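Local coordinates for N-alpha-acetyltransferase 35, NatC auxiliary subunit (Saccharomyces cerevisiae, PDB 6YGA) that serves as the auxiliary subunit of the NatC N-terminal acetyltransferase, which acetylates the N-terminal Met of L-A virus Gag protein, at the interface of chains B and A. Sequence-based numbering; all coordinates share one arbitrary frame. Chains: chain A, N-alpha-acetyltransferase 35, NatC auxiliary subunit; chain B, N-alpha-acetyltransferase 30.

The interface of chains B and A. Residues chain B 38, 42; chain A 48-49, 52.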
loop_
_atom_site.group_PDB
_atom_site.type_symbol
_atom_site.label_atom_id
_atom_site.label_comp_id
_atom_site.label_asym_id
_atom_site.label_seq_id
_atom_site.Cartn_x
_atom_site.Cartn_y
_atom_site.Cartn_z
ATOM N N TYR B 38 -12.116 -18.291 -17.577
ATOM C CA TYR B 38 -12.477 -16.888 -17.749
ATOM C C TYR B 38 -11.663 -16.245 -18.864
ATOM O O TYR B 38 -12.188 -15.446 -19.648
ATOM C CB TYR B 38 -12.278 -16.138 -16.431
ATOM C CG TYR B 38 -12.114 -14.639 -16.570
ATOM C CD1 TYR B 38 -13.210 -13.817 -16.792
ATOM C CD2 TYR B 38 -10.862 -14.046 -16.460
ATOM C CE1 TYR B 38 -13.064 -12.448 -16.911
ATOM C CE2 TYR B 38 -10.705 -12.679 -16.578
ATOM C CZ TYR B 38 -11.808 -11.885 -16.803
ATOM O OH TYR B 38 -11.651 -10.524 -16.919
ATOM N N GLN B 42 -13.457 -16.755 -23.201
ATOM C CA GLN B 42 -13.950 -15.455 -23.632
ATOM C C GLN B 42 -12.977 -14.722 -24.549
ATOM O O GLN B 42 -13.416 -13.965 -25.425
ATOM C CB GLN B 42 -14.280 -14.599 -22.409
ATOM C CG GLN B 42 -15.334 -15.242 -21.511
ATOM C CD GLN B 42 -15.745 -14.363 -20.349
ATOM O OE1 GLN B 42 -14.905 -13.894 -19.578
ATOM N NE2 GLN B 42 -17.046 -14.141 -20.213
ATOM N N LEU A 48 -18.076 -14.066 -15.570
ATOM C CA LEU A 48 -17.087 -15.096 -15.275
ATOM C C LEU A 48 -15.861 -14.563 -14.546
ATOM O O LEU A 48 -15.047 -15.368 -14.080
ATOM C CB LEU A 48 -16.656 -15.790 -16.565
ATOM C CG LEU A 48 -17.589 -16.908 -17.019
ATOM C CD1 LEU A 48 -17.254 -17.316 -18.438
ATOM C CD2 LEU A 48 -17.466 -18.090 -16.071
ATOM N N PHE A 49 -15.696 -13.241 -14.447
ATOM C CA PHE A 49 -14.598 -12.702 -13.650
ATOM C C PHE A 49 -14.787 -13.004 -12.172
ATOM O O PHE A 49 -13.805 -13.114 -11.430
ATOM C CB PHE A 49 -14.463 -11.192 -13.864
ATOM C CG PHE A 49 -13.424 -10.541 -12.985
ATOM C CD1 PHE A 49 -12.080 -10.584 -13.327
ATOM C CD2 PHE A 49 -13.791 -9.886 -11.820
ATOM C CE1 PHE A 49 -11.125 -9.988 -12.523
ATOM C CE2 PHE A 49 -12.840 -9.289 -11.011
ATOM C CZ PHE A 49 -11.506 -9.339 -11.364
ATOM N N THR A 52 -12.836 -15.896 -10.722
ATOM C CA THR A 52 -11.377 -15.865 -10.677
ATOM C C THR A 52 -10.847 -15.964 -9.256
ATOM O O THR A 52 -9.655 -16.234 -9.066
ATOM C CB THR A 52 -10.842 -14.594 -11.346
ATOM O OG1 THR A 52 -11.375 -13.440 -10.685
ATOM C CG2 THR A 52 -11.228 -14.568 -12.816
#
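B:Tyr38, in helix 33-40 of the catalytic subunit, packs against the backbone of A:Leu48 and A:Phe49, which begin the 3-10 helix 48-53 of the auxiliary subunit. B:Gln42 lies just beyond the end of the tyrosine's helix, in a loop. The A:Leu48-A:Phe49 peptide and CB of A:Phe49 lie over one face of the tyrosine ring, along its CD1-CE1 edge. CD1 of B:Tyr38 is 3.5 Å from the backbone N of A:Phe49. CE1 of B:Tyr38 meets CB of A:Phe49 at 3.6 Å. With CG anti to the backbone N in both aromatic residues (chi1 158° for B:Tyr38, 175° for A:Phe49), their side chains run side by side and point the same way. They do not stack: CZ of the tyrosine sits at the edge of the phenylalanine ring, in its plane, 3.7 Å from CD1 of A:Phe49. The phenol OH of B:Tyr38 is 3.6 Å from CD1 of A:Phe49, off that plane.

The CG2 methyl of A:Thr52 sits over the same face of the tyrosine as A:Phe49, shifted towards CD2 of B:Tyr38 (3.7 Å). Its hydroxyl turns away to its own chain. OG1 of A:Thr52 donates a 2.6 Å hydrogen bond to the backbone O of A:Phe49, in the carbonyl plane. This bond helps fix the methyl towards the tyrosine, and OG1 also lies over the centre of the A:Phe49 ring.

A:Leu48 reaches towards B:Gln42. Its CD1 lies 3.6 Å from NE2 of the glutamine amide, a van der Waals contact. CB of A:Leu48 meets the edge of the tyrosine ring.

The patch is small and mainly apolar between these residues. It probably helps dock the N-terminal region of MAK10 onto the MAK3 acetyltransferase in the NatC complex.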